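Dinoflagellate luciferase (Lingulodinium polyedrum, PDB 1VPR) catalyses the oxidation of dinoflagellate luciferin by O2 with emission of blue light, this chain being one of three homologous luciferase domains. Local coordinates at residues 234-239 against 317-322; 136-141 against 321-326; 147-152 against 337-342; 225-230 against 239-244; 113-118 against 272-277. One frame throughout, in Å; residues are numbered along the deposited sequence.

Interaction 1 of 5, residues 234-239 against 317-322; sequences SGHYFY and LQSRDY
D321 OD2 is gripped from opposite faces of the carboxylate plane: H236 ND1 donates to it across the contact at 2.7 Å, and S319 OG, from D321's own segment, does so at the same 2.7 Å. The oxygen lies in the imidazole plane, although ring and carboxylate are turned 64° apart. D321 OD1 takes the backbone N of Y237, 2.8 Å away, in an almost straight bond (178°). A short acidic side chain suits the start of helix 321-324: chi1 (-62°) sets CG beside the backbone N, and from there OD1 reaches Y237 and OD2 reaches H236. Strand 237-241 is an outermost strand of the antiparallel sheet that builds the calycin barrel. R320, the helix N-cap, returns a backbone bond, N to Y237 O 2.9 Å. Its side chain, bent twice, runs beside Y239, NH1 3.6 Å from Y239 CB, and ends in a salt bridge to D353. Q318 NE2 lies 3.5 Å from F238 CB and bonds T231 O, while a water joins Q318 OE1 to Y239 N.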
# COMPACT_ATOMS: atom_id res chain seq x y z
N SER A 234 14.37 4.36 -1.76
CA SER A 234 14.04 5.54 -2.55
C SER A 234 14.53 5.37 -3.99
O SER A 234 15.70 5.07 -4.21
CB SER A 234 14.72 6.76 -1.91
OG SER A 234 14.42 7.96 -2.60
N GLY A 235 13.63 5.52 -4.95
CA GLY A 235 13.99 5.43 -6.36
C GLY A 235 14.04 4.04 -6.98
O GLY A 235 14.34 3.91 -8.19
N HIS A 236 13.74 3.00 -6.18
CA HIS A 236 13.78 1.63 -6.68
C HIS A 236 12.43 0.95 -6.67
O HIS A 236 11.65 1.11 -5.74
CB HIS A 236 14.81 0.82 -5.88
CG HIS A 236 16.22 1.28 -6.07
ND1 HIS A 236 17.03 0.79 -7.08
CD2 HIS A 236 16.96 2.22 -5.43
CE1 HIS A 236 18.20 1.40 -7.04
NE2 HIS A 236 18.19 2.27 -6.05
N TYR A 237 12.16 0.18 -7.72
CA TYR A 237 10.88 -0.51 -7.88
C TYR A 237 10.64 -1.66 -6.90
O TYR A 237 11.56 -2.26 -6.36
CB TYR A 237 10.77 -1.11 -9.30
CG TYR A 237 10.04 -0.25 -10.30
CD1 TYR A 237 10.74 0.60 -11.16
CD2 TYR A 237 8.66 -0.29 -10.40
CE1 TYR A 237 10.07 1.37 -12.10
CE2 TYR A 237 7.99 0.48 -11.32
CZ TYR A 237 8.70 1.31 -12.16
OH TYR A 237 8.02 2.06 -13.07
N PHE A 238 9.37 -1.93 -6.67
CA PHE A 238 9.00 -3.07 -5.87
C PHE A 238 7.66 -3.52 -6.40
O PHE A 238 6.95 -2.78 -7.08
CB PHE A 238 9.02 -2.79 -4.34
CG PHE A 238 8.07 -1.73 -3.87
CD1 PHE A 238 6.88 -2.08 -3.24
CD2 PHE A 238 8.40 -0.38 -4.00
CE1 PHE A 238 6.03 -1.09 -2.72
CE2 PHE A 238 7.57 0.60 -3.49
CZ PHE A 238 6.37 0.25 -2.85
N TYR A 239 7.33 -4.75 -6.10
CA TYR A 239 6.12 -5.36 -6.60
C TYR A 239 5.09 -5.54 -5.48
O TYR A 239 5.42 -6.06 -4.41
CB TYR A 239 6.51 -6.72 -7.20
CG TYR A 239 5.36 -7.66 -7.47
CD1 TYR A 239 4.24 -7.22 -8.18
CD2 TYR A 239 5.38 -8.99 -7.02
CE1 TYR A 239 3.18 -8.08 -8.46
CE2 TYR A 239 4.31 -9.85 -7.28
CZ TYR A 239 3.21 -9.38 -8.01
OH TYR A 239 2.17 -10.22 -8.33
N LEU A 317 16.70 -5.97 2.09
CA LEU A 317 16.40 -5.07 0.98
C LEU A 317 16.27 -5.81 -0.36
O LEU A 317 16.91 -6.83 -0.57
CB LEU A 317 17.52 -4.04 0.87
CG LEU A 317 17.47 -3.00 -0.26
CD1 LEU A 317 16.20 -2.14 -0.14
CD2 LEU A 317 18.75 -2.13 -0.16
N GLN A 318 15.45 -5.26 -1.25
CA GLN A 318 15.23 -5.84 -2.57
C GLN A 318 14.66 -4.77 -3.46
O GLN A 318 14.29 -3.67 -3.00
CB GLN A 318 14.21 -7.00 -2.50
CG GLN A 318 12.84 -6.60 -1.99
CD GLN A 318 11.97 -5.90 -3.03
OE1 GLN A 318 11.88 -6.35 -4.16
NE2 GLN A 318 11.30 -4.82 -2.63
N SER A 319 14.57 -5.09 -4.75
CA SER A 319 13.95 -4.19 -5.71
C SER A 319 13.58 -5.06 -6.90
O SER A 319 13.97 -6.23 -6.99
CB SER A 319 14.88 -3.04 -6.13
OG SER A 319 15.85 -3.41 -7.09
N ARG A 320 12.77 -4.49 -7.79
CA ARG A 320 12.30 -5.16 -8.99
C ARG A 320 12.57 -4.28 -10.21
O ARG A 320 11.81 -4.31 -11.18
CB ARG A 320 10.80 -5.43 -8.86
CG ARG A 320 10.46 -6.39 -7.70
CD ARG A 320 11.15 -7.73 -7.89
NE ARG A 320 10.89 -8.26 -9.23
CZ ARG A 320 9.77 -8.89 -9.60
NH1 ARG A 320 8.78 -9.09 -8.72
NH2 ARG A 320 9.65 -9.34 -10.84
N ASP A 321 13.65 -3.51 -10.15
CA ASP A 321 14.08 -2.61 -11.23
C ASP A 321 14.38 -3.36 -12.55
O ASP A 321 14.19 -2.81 -13.63
CB ASP A 321 15.33 -1.85 -10.77
CG ASP A 321 15.04 -0.98 -9.55
OD1 ASP A 321 14.13 -0.12 -9.65
OD2 ASP A 321 15.70 -1.14 -8.50
N TYR A 322 14.87 -4.58 -12.46
CA TYR A 322 15.17 -5.33 -13.69
C TYR A 322 13.87 -5.63 -14.46
O TYR A 322 13.75 -5.32 -15.66
CB TYR A 322 15.86 -6.66 -13.36
CG TYR A 322 16.16 -7.46 -14.60
CD1 TYR A 322 17.17 -7.07 -15.48
CD2 TYR A 322 15.37 -8.55 -14.96
CE1 TYR A 322 17.39 -7.73 -16.69
CE2 TYR A 322 15.57 -9.23 -16.16
CZ TYR A 322 16.58 -8.82 -17.03
OH TYR A 322 16.77 -9.49 -18.21
O HOH W 1 13.22 -1.20 -3.72
O HOH W 2 9.03 -6.59 -4.52

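Interaction 2 of 5, residues 136-141 against 321-326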
# COMPACT_ATOMS: atom_id res chain seq x y z
N LEU A 136 12.68 -12.16 -15.23
CA LEU A 136 11.96 -11.80 -16.45
C LEU A 136 11.78 -10.30 -16.66
O LEU A 136 11.57 -9.55 -15.72
CB LEU A 136 10.57 -12.45 -16.46
CG LEU A 136 10.52 -13.97 -16.33
CD1 LEU A 136 9.06 -14.43 -16.33
CD2 LEU A 136 11.29 -14.62 -17.48
N LYS A 137 11.87 -9.87 -17.91
CA LYS A 137 11.64 -8.47 -18.22
C LYS A 137 10.13 -8.34 -18.39
O LYS A 137 9.48 -9.28 -18.87
CB LYS A 137 12.32 -8.12 -19.54
CG LYS A 137 13.81 -8.28 -19.54
CD LYS A 137 14.35 -7.83 -20.87
CE LYS A 137 15.86 -8.00 -20.92
NZ LYS A 137 16.35 -7.74 -22.31
N LEU A 138 9.57 -7.20 -18.02
CA LEU A 138 8.14 -7.00 -18.17
C LEU A 138 7.89 -7.08 -19.67
O LEU A 138 8.63 -6.50 -20.47
CB LEU A 138 7.73 -5.63 -17.61
CG LEU A 138 6.25 -5.39 -17.34
CD1 LEU A 138 5.74 -6.35 -16.27
CD2 LEU A 138 6.06 -3.94 -16.87
N PRO A 139 6.84 -7.81 -20.08
CA PRO A 139 6.53 -7.97 -21.50
C PRO A 139 6.32 -6.70 -22.32
O PRO A 139 6.64 -6.67 -23.50
CB PRO A 139 5.28 -8.84 -21.48
CG PRO A 139 5.49 -9.69 -20.26
CD PRO A 139 5.94 -8.64 -19.25
N CYS A 140 5.81 -5.64 -21.70
CA CYS A 140 5.55 -4.42 -22.46
C CYS A 140 6.74 -3.48 -22.55
O CYS A 140 6.61 -2.34 -23.00
CB CYS A 140 4.33 -3.68 -21.90
SG CYS A 140 4.39 -3.28 -20.14
N GLY A 141 7.92 -3.96 -22.15
CA GLY A 141 9.10 -3.11 -22.20
C GLY A 141 9.17 -2.28 -20.93
O GLY A 141 8.29 -2.42 -20.07
N ASP A 321 13.65 -3.51 -10.15
CA ASP A 321 14.08 -2.61 -11.23
C ASP A 321 14.38 -3.36 -12.55
O ASP A 321 14.19 -2.81 -13.63
CB ASP A 321 15.33 -1.85 -10.77
CG ASP A 321 15.04 -0.98 -9.55
OD1 ASP A 321 14.13 -0.12 -9.65
OD2 ASP A 321 15.70 -1.14 -8.50
N TYR A 322 14.87 -4.58 -12.46
CA TYR A 322 15.17 -5.33 -13.69
C TYR A 322 13.87 -5.63 -14.46
O TYR A 322 13.75 -5.32 -15.66
CB TYR A 322 15.86 -6.66 -13.36
CG TYR A 322 16.16 -7.46 -14.60
CD1 TYR A 322 17.17 -7.07 -15.48
CD2 TYR A 322 15.37 -8.55 -14.96
CE1 TYR A 322 17.39 -7.73 -16.69
CE2 TYR A 322 15.57 -9.23 -16.16
CZ TYR A 322 16.58 -8.82 -17.03
OH TYR A 322 16.77 -9.49 -18.21
N THR A 323 12.91 -6.24 -13.78
CA THR A 323 11.62 -6.57 -14.39
C THR A 323 10.88 -5.31 -14.84
O THR A 323 10.53 -5.17 -16.02
CB THR A 323 10.72 -7.34 -13.40
OG1 THR A 323 11.32 -8.60 -13.09
CG2 THR A 323 9.32 -7.59 -14.01
N ALA A 324 10.67 -4.38 -13.92
CA ALA A 324 9.95 -3.16 -14.22
C ALA A 324 10.53 -2.31 -15.35
O ALA A 324 9.76 -1.73 -16.13
CB ALA A 324 9.79 -2.32 -12.96
N LEU A 325 11.86 -2.20 -15.43
CA LEU A 325 12.48 -1.42 -16.49
C LEU A 325 12.92 -2.32 -17.66
O LEU A 325 13.60 -1.88 -18.59
CB LEU A 325 13.69 -0.64 -15.93
CG LEU A 325 13.40 0.28 -14.72
CD1 LEU A 325 14.71 0.98 -14.30
CD2 LEU A 325 12.32 1.33 -15.10
N ALA A 326 12.51 -3.59 -17.62
CA ALA A 326 12.87 -4.54 -18.67
C ALA A 326 14.36 -4.48 -18.99
O ALA A 326 14.75 -4.47 -20.16
CB ALA A 326 12.07 -4.26 -19.96
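T323 OG1 donates to L136 O at 2.8 Å, approaching nearly along the C=O axis. A threonine fits here: its hydroxyl stands anti to the carbonyl carbon (chi1 -64°) and meets the loop, while CG2 lies 3.4 Å from the same L136 O. The short helix 321-324 closes in a Schellman motif with A326 at the C-prime position, and T323 O takes the backbone N of A326 on one face of its carbonyl plane and that of L138, 3.0 Å away, on the other. K137 extends its chain fully beyond CG across the phenol of Y322. Only the aliphatic part of the lysine touches the phenol, CE 3.2 Å and CG 3.5 Å from Y322 OH, a use of its long methylene chain. L138 to G141 form a type I turn, and the positive phi of G141 would jam a side chain against the preceding carbonyl. A326 also has positive phi, and its small CB rests 3.6 Å from G141 C.

Interaction 3 of 5, residues 147-152 against 337-342; sequences AGLPEP and KPYPTL
Y339 OH donates to P150 O at 2.7 Å, in the carbonyl plane and on a lone pair. Around this bond the phenol is tightly packed: P152 meets it tip to tip, CD 3.2 Å from Y339 OH, and L149 crosses at about a right angle, CD2 3.7 Å from Y339 CE1. E151 keeps an extended chain that crosses P340, OE2 coming 3.5 Å from P340 CD, while a water donates to both E151 OE2 and P338 O. The next layer fixes the tyrosine. P340 CD sits 3.8 Å above one face of its ring, offset toward the rim, and P340 is the centre of an inverse gamma turn closed by T341 N to Y339 O, 2.8 Å. W145 stacks with the ring, and L149 packs on I261 and F263 of the calycin barrel. Four prolines bring no N-H of their own, so the direct hydrogen bond across the contact comes from a side chain, the tyrosine hydroxyl, helped by a bridging water. K337 NZ, 4.6 Å from E151 OE2, is too far for a salt bridge and probably adds only a mild attraction.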
# COMPACT_ATOMS: atom_id res chain seq x y z
N ALA A 147 6.49 11.77 -15.58
CA ALA A 147 7.05 13.12 -15.66
C ALA A 147 6.84 13.88 -14.36
O ALA A 147 5.75 13.82 -13.78
CB ALA A 147 6.36 13.91 -16.82
N GLY A 148 7.86 14.61 -13.89
CA GLY A 148 7.72 15.37 -12.66
C GLY A 148 8.12 14.63 -11.39
O GLY A 148 8.08 15.20 -10.30
N LEU A 149 8.50 13.37 -11.51
CA LEU A 149 8.92 12.64 -10.31
C LEU A 149 10.32 13.11 -9.94
O LEU A 149 11.22 13.12 -10.77
CB LEU A 149 8.95 11.12 -10.57
CG LEU A 149 9.34 10.26 -9.36
CD1 LEU A 149 8.23 10.31 -8.32
CD2 LEU A 149 9.61 8.82 -9.81
N PRO A 150 10.53 13.51 -8.67
CA PRO A 150 11.87 13.95 -8.30
C PRO A 150 12.84 12.79 -8.36
O PRO A 150 12.45 11.64 -8.21
CB PRO A 150 11.68 14.47 -6.87
CG PRO A 150 10.49 13.66 -6.36
CD PRO A 150 9.57 13.68 -7.56
N GLU A 151 14.11 13.10 -8.61
CA GLU A 151 15.15 12.08 -8.69
C GLU A 151 15.56 11.74 -7.27
O GLU A 151 15.34 12.54 -6.35
CB GLU A 151 16.34 12.57 -9.51
CG GLU A 151 15.94 12.81 -10.95
CD GLU A 151 17.08 13.31 -11.82
OE1 GLU A 151 18.10 13.78 -11.27
OE2 GLU A 151 16.95 13.25 -13.06
N PRO A 152 16.14 10.56 -7.06
CA PRO A 152 16.55 10.19 -5.70
C PRO A 152 17.93 10.75 -5.32
O PRO A 152 18.64 11.28 -6.17
CB PRO A 152 16.54 8.67 -5.75
CG PRO A 152 17.05 8.40 -7.16
CD PRO A 152 16.34 9.45 -8.01
N LYS A 337 12.74 12.12 -20.63
CA LYS A 337 13.88 12.41 -19.77
C LYS A 337 14.31 11.17 -18.99
O LYS A 337 13.49 10.50 -18.35
CB LYS A 337 13.51 13.54 -18.81
CG LYS A 337 14.65 14.02 -17.91
CD LYS A 337 14.15 15.09 -16.94
CE LYS A 337 15.23 15.56 -16.00
NZ LYS A 337 14.83 16.75 -15.20
N PRO A 338 15.61 10.84 -19.02
CA PRO A 338 16.15 9.68 -18.31
C PRO A 338 15.95 9.80 -16.80
O PRO A 338 16.18 10.86 -16.23
CB PRO A 338 17.64 9.70 -18.66
CG PRO A 338 17.68 10.39 -20.00
CD PRO A 338 16.68 11.52 -19.79
N TYR A 339 15.51 8.72 -16.15
CA TYR A 339 15.37 8.76 -14.70
C TYR A 339 16.57 7.95 -14.24
O TYR A 339 16.73 6.80 -14.64
CB TYR A 339 14.07 8.11 -14.25
CG TYR A 339 13.80 8.38 -12.79
CD1 TYR A 339 13.16 9.56 -12.37
CD2 TYR A 339 14.24 7.49 -11.81
CE1 TYR A 339 12.98 9.84 -10.99
CE2 TYR A 339 14.07 7.75 -10.46
CZ TYR A 339 13.44 8.91 -10.05
OH TYR A 339 13.24 9.11 -8.70
N PRO A 340 17.42 8.52 -13.38
CA PRO A 340 18.62 7.81 -12.91
C PRO A 340 18.53 6.61 -11.97
O PRO A 340 18.98 6.69 -10.82
CB PRO A 340 19.45 8.93 -12.32
CG PRO A 340 18.39 9.73 -11.62
CD PRO A 340 17.30 9.81 -12.68
N THR A 341 17.99 5.51 -12.47
CA THR A 341 17.90 4.28 -11.70
C THR A 341 18.30 3.16 -12.64
O THR A 341 17.79 3.08 -13.76
CB THR A 341 16.47 4.04 -11.14
OG1 THR A 341 16.23 4.92 -10.04
CG2 THR A 341 16.31 2.57 -10.65
N LEU A 342 19.24 2.32 -12.20
CA LEU A 342 19.73 1.20 -13.00
C LEU A 342 18.76 0.02 -12.91
O LEU A 342 18.18 -0.27 -11.85
CB LEU A 342 21.12 0.76 -12.51
CG LEU A 342 22.17 1.88 -12.48
CD1 LEU A 342 23.47 1.40 -11.86
CD2 LEU A 342 22.38 2.41 -13.91
O HOH W 3 14.62 12.15 -14.38

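Interaction 4 of 5, residues 225-230 against 239-244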
# COMPACT_ATOMS: atom_id res chain seq x y z
N PHE A 225 -3.34 -5.81 0.79
CA PHE A 225 -2.12 -6.28 0.15
C PHE A 225 -1.82 -7.74 0.48
O PHE A 225 -1.91 -8.15 1.66
CB PHE A 225 -0.93 -5.39 0.57
CG PHE A 225 -1.12 -3.94 0.23
CD1 PHE A 225 -1.65 -3.04 1.17
CD2 PHE A 225 -0.85 -3.48 -1.05
CE1 PHE A 225 -1.90 -1.71 0.82
CE2 PHE A 225 -1.11 -2.16 -1.42
CZ PHE A 225 -1.63 -1.27 -0.48
N ALA A 226 -1.44 -8.51 -0.53
CA ALA A 226 -1.14 -9.93 -0.32
C ALA A 226 0.13 -10.09 0.51
O ALA A 226 0.24 -11.05 1.25
CB ALA A 226 -1.01 -10.66 -1.67
N ARG A 227 1.07 -9.15 0.43
CA ARG A 227 2.29 -9.26 1.22
C ARG A 227 2.18 -8.39 2.48
O ARG A 227 1.90 -7.20 2.40
CB ARG A 227 3.52 -8.89 0.35
CG ARG A 227 4.85 -8.80 1.12
CD ARG A 227 6.09 -8.94 0.24
NE ARG A 227 5.90 -8.51 -1.15
CZ ARG A 227 6.56 -9.05 -2.18
NH1 ARG A 227 7.44 -10.03 -1.95
NH2 ARG A 227 6.35 -8.62 -3.42
N ALA A 228 2.38 -9.00 3.64
CA ALA A 228 2.26 -8.28 4.90
C ALA A 228 3.36 -7.25 5.10
O ALA A 228 3.12 -6.15 5.62
CB ALA A 228 2.28 -9.30 6.08
N LYS A 229 4.57 -7.61 4.68
CA LYS A 229 5.74 -6.75 4.86
C LYS A 229 6.56 -6.57 3.60
O LYS A 229 6.84 -7.56 2.90
CB LYS A 229 6.67 -7.38 5.91
CG LYS A 229 6.00 -7.69 7.23
CD LYS A 229 6.90 -8.48 8.19
CE LYS A 229 8.14 -7.70 8.55
NZ LYS A 229 7.82 -6.68 9.57
N ARG A 230 6.97 -5.33 3.31
CA ARG A 230 7.81 -5.07 2.14
C ARG A 230 8.90 -4.08 2.53
O ARG A 230 8.73 -3.26 3.43
CB ARG A 230 7.00 -4.49 0.95
CG ARG A 230 6.66 -2.99 1.03
CD ARG A 230 5.41 -2.73 1.85
NE ARG A 230 4.26 -3.41 1.24
CZ ARG A 230 3.47 -4.27 1.89
NH1 ARG A 230 3.72 -4.57 3.15
NH2 ARG A 230 2.43 -4.83 1.28
N TYR A 239 7.33 -4.75 -6.10
CA TYR A 239 6.12 -5.36 -6.60
C TYR A 239 5.09 -5.54 -5.48
O TYR A 239 5.42 -6.06 -4.41
CB TYR A 239 6.51 -6.72 -7.20
CG TYR A 239 5.36 -7.66 -7.47
CD1 TYR A 239 4.24 -7.22 -8.18
CD2 TYR A 239 5.38 -8.99 -7.02
CE1 TYR A 239 3.18 -8.08 -8.46
CE2 TYR A 239 4.31 -9.85 -7.28
CZ TYR A 239 3.21 -9.38 -8.01
OH TYR A 239 2.17 -10.22 -8.33
N GLU A 240 3.87 -5.09 -5.73
CA GLU A 240 2.80 -5.24 -4.76
C GLU A 240 1.67 -6.15 -5.26
O GLU A 240 0.83 -5.72 -6.05
CB GLU A 240 2.19 -3.88 -4.40
CG GLU A 240 3.08 -2.99 -3.55
CD GLU A 240 2.97 -3.32 -2.06
OE1 GLU A 240 2.70 -4.49 -1.70
OE2 GLU A 240 3.18 -2.38 -1.25
N PRO A 241 1.67 -7.43 -4.86
CA PRO A 241 0.56 -8.28 -5.31
C PRO A 241 -0.63 -7.90 -4.43
O PRO A 241 -0.46 -7.66 -3.23
CB PRO A 241 1.05 -9.70 -5.02
CG PRO A 241 2.11 -9.51 -3.95
CD PRO A 241 2.80 -8.25 -4.40
N LEU A 242 -1.82 -7.83 -5.01
CA LEU A 242 -3.01 -7.43 -4.26
C LEU A 242 -3.98 -8.57 -4.01
O LEU A 242 -4.09 -9.52 -4.82
CB LEU A 242 -3.75 -6.33 -5.04
CG LEU A 242 -2.89 -5.17 -5.54
CD1 LEU A 242 -3.76 -4.23 -6.36
CD2 LEU A 242 -2.23 -4.45 -4.37
N VAL A 243 -4.69 -8.48 -2.89
CA VAL A 243 -5.68 -9.47 -2.50
C VAL A 243 -6.78 -9.51 -3.56
O VAL A 243 -7.46 -10.54 -3.72
CB VAL A 243 -6.30 -9.12 -1.14
CG1 VAL A 243 -7.53 -9.98 -0.88
CG2 VAL A 243 -5.27 -9.32 -0.03
N SER A 244 -6.96 -8.39 -4.26
CA SER A 244 -7.97 -8.28 -5.31
C SER A 244 -7.56 -9.04 -6.57
O SER A 244 -8.38 -9.27 -7.47
CB SER A 244 -8.19 -6.81 -5.68
OG SER A 244 -7.08 -6.33 -6.42
O HOH W 4 1.41 -6.93 -1.49
O HOH W 5 5.33 -5.80 -1.80
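R230 places CG in the crowded position between its backbone N and carbonyl carbon (chi1 79°) and bends again at chi2 and chi3, while E240 turns its chain at chi2 (-84°), so that guanidinium and carboxylate meet. The arginine grips side-on: R230 NE reaches E240 OE2 at 2.9 Å and R230 NH2 reaches OE1, on its syn lone pair, at 3.0 Å, with the two planes 43° apart. Arginine and glutamate suit these places because two flat groups can pair through two atoms each. R230 NH2 also donates to R227 O at 2.7 Å, which helps hold the guanidinium's rotation. The salt bridge links strands 229-233 and 237-241, fourth and fifth in chain order and the outermost two of the sheet within the chain. The layout resembles the gap between the fourth and fifth strands of fatty-acid-binding proteins; here side chains and waters span it. One water joins R227 N to E240 OE1 and P241 O. R227 NH2 donates to Y239 O at 2.9 Å, and R227 NH1 pairs with D353. F225 and L242, in the flanking loops, form a single backbone bridge, beside which A226 N bonds P241 O at 3.0 Å. Their large apolar side chains run side by side, F225 CD2 3.7 Å from L242 CD2.

Interaction 5 of 5, residues 113-118 against 272-277; sequences DPCPQL and CFRIER
D113 opens the contact with its backbone: R274 NH1 donates to D113 O at 2.8 Å from above the carbonyl plane, whereas the D113 carboxylate turns to N109. P114 adds its carbonyl through a water that also meets R274 NH1 weakly. C115 then lays CB 3.6 Å from R274 CZ, over the centre of the guanidinium face, where a small residue can approach closely. Its SG, anti to the backbone N (chi1 -172°), passes to C272, 3.4 Å from C272 O. The strand side is 271-282 of the calycin barrel, and its alternation turns C272 and R274 toward the loop while F273 between them points away. A long arginine suits this place because it reaches several groups at once: R274 NH2 forms a salt bridge with E293 and bonds F111 O, and the guanidinium makes a cation-pi contact with F108. P116 continues the apolar packing, CG 4.0 Å from C272 SG, beside W265.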
# COMPACT_ATOMS: atom_id res chain seq x y z
N ASP A 113 1.06 17.44 -13.79
CA ASP A 113 2.12 16.95 -14.65
C ASP A 113 1.51 15.88 -15.55
O ASP A 113 0.62 15.12 -15.11
CB ASP A 113 3.24 16.34 -13.80
CG ASP A 113 4.16 17.39 -13.22
OD1 ASP A 113 4.85 17.11 -12.22
OD2 ASP A 113 4.20 18.51 -13.79
N PRO A 114 1.96 15.79 -16.81
CA PRO A 114 1.44 14.80 -17.76
C PRO A 114 1.64 13.38 -17.20
O PRO A 114 2.77 12.98 -16.87
CB PRO A 114 2.28 15.04 -19.02
CG PRO A 114 2.80 16.41 -18.86
CD PRO A 114 3.10 16.53 -17.40
N CYS A 115 0.55 12.64 -17.10
CA CYS A 115 0.60 11.28 -16.57
C CYS A 115 0.67 10.21 -17.66
O CYS A 115 -0.14 10.20 -18.58
CB CYS A 115 -0.63 11.04 -15.69
SG CYS A 115 -0.57 9.47 -14.80
N PRO A 116 1.63 9.29 -17.57
CA PRO A 116 1.76 8.23 -18.57
C PRO A 116 0.61 7.23 -18.42
O PRO A 116 -0.06 7.19 -17.39
CB PRO A 116 3.10 7.59 -18.22
CG PRO A 116 3.12 7.72 -16.71
CD PRO A 116 2.63 9.14 -16.48
N GLN A 117 0.39 6.43 -19.46
CA GLN A 117 -0.67 5.44 -19.46
C GLN A 117 -0.22 4.33 -20.40
O GLN A 117 0.37 4.61 -21.45
CB GLN A 117 -1.95 6.11 -19.95
CG GLN A 117 -2.99 5.19 -20.54
CD GLN A 117 -3.86 4.54 -19.50
OE1 GLN A 117 -4.22 5.16 -18.51
NE2 GLN A 117 -4.22 3.28 -19.74
N LEU A 118 -0.47 3.07 -20.05
CA LEU A 118 -0.07 1.99 -20.95
C LEU A 118 -1.15 1.79 -22.00
O LEU A 118 -2.35 1.97 -21.73
CB LEU A 118 0.15 0.68 -20.17
CG LEU A 118 1.22 0.69 -19.09
CD1 LEU A 118 1.40 -0.72 -18.50
CD2 LEU A 118 2.52 1.19 -19.68
N CYS A 272 -1.38 4.69 -14.20
CA CYS A 272 -0.27 5.05 -13.31
C CYS A 272 -0.84 5.92 -12.19
O CYS A 272 -1.20 7.07 -12.43
CB CYS A 272 0.79 5.86 -14.08
SG CYS A 272 2.29 6.32 -13.11
N PHE A 273 -0.97 5.36 -10.98
CA PHE A 273 -1.48 6.12 -9.84
C PHE A 273 -0.31 6.91 -9.29
O PHE A 273 0.78 6.36 -9.08
CB PHE A 273 -2.02 5.20 -8.73
CG PHE A 273 -3.33 4.54 -9.05
CD1 PHE A 273 -3.39 3.47 -9.93
CD2 PHE A 273 -4.52 4.99 -8.47
CE1 PHE A 273 -4.59 2.85 -10.23
CE2 PHE A 273 -5.74 4.38 -8.75
CZ PHE A 273 -5.78 3.30 -9.64
N ARG A 274 -0.51 8.19 -9.03
CA ARG A 274 0.59 8.97 -8.51
C ARG A 274 0.25 9.28 -7.07
O ARG A 274 -0.91 9.46 -6.74
CB ARG A 274 0.79 10.20 -9.38
CG ARG A 274 1.41 9.82 -10.74
CD ARG A 274 1.52 11.02 -11.68
NE ARG A 274 0.19 11.55 -11.95
CZ ARG A 274 -0.05 12.71 -12.55
NH1 ARG A 274 0.98 13.45 -12.95
NH2 ARG A 274 -1.30 13.13 -12.70
N ILE A 275 1.26 9.36 -6.21
CA ILE A 275 0.96 9.48 -4.79
C ILE A 275 2.01 10.15 -3.95
O ILE A 275 3.19 10.20 -4.33
CB ILE A 275 0.71 8.02 -4.27
CG1 ILE A 275 0.40 7.99 -2.77
CG2 ILE A 275 1.97 7.15 -4.55
CD1 ILE A 275 0.12 6.55 -2.30
N GLU A 276 1.59 10.72 -2.82
CA GLU A 276 2.53 11.30 -1.87
C GLU A 276 2.07 10.95 -0.46
O GLU A 276 0.86 10.69 -0.23
CB GLU A 276 2.63 12.83 -1.98
CG GLU A 276 1.37 13.64 -1.63
CD GLU A 276 1.73 15.04 -1.19
OE1 GLU A 276 2.26 15.80 -2.03
OE2 GLU A 276 1.51 15.38 0.01
N ARG A 277 3.03 10.91 0.47
CA ARG A 277 2.73 10.73 1.89
C ARG A 277 3.56 11.79 2.56
O ARG A 277 4.76 11.87 2.28
CB ARG A 277 3.15 9.37 2.44
CG ARG A 277 2.17 8.22 2.11
CD ARG A 277 2.79 6.85 2.42
NE ARG A 277 1.77 5.80 2.31
CZ ARG A 277 2.05 4.50 2.35
NH1 ARG A 277 3.30 4.09 2.52
NH2 ARG A 277 1.06 3.60 2.22
O HOH W 6 3.37 12.58 -14.24
O HOH W 7 -2.18 6.52 -16.41

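How the interactions relate
Helix 321-324 and strand 237-241 tie most of the set together. Interactions 1 and 2 share the helix and pack directly, Y237 CG 3.4 Å from A324 CB; interactions 1 and 4 share Y239 on the strand, their centres about 14 Å apart. A probable hydrogen bond from T341 OG1 to G235 O, 2.8 Å, joins interaction 3 to interaction 1, and interaction 3 also touches interaction 5, G148 CA lying 3.4 Å from D113 OD1. Interactions 3 and 4 are farthest apart, with centres separated by about 25 Å. Interactions 1, 4 and 5 all reach the barrel sheet of the catalytic domain, while 2 joins a loop to helix 321-324 and 3 joins two loops, outside the sheet.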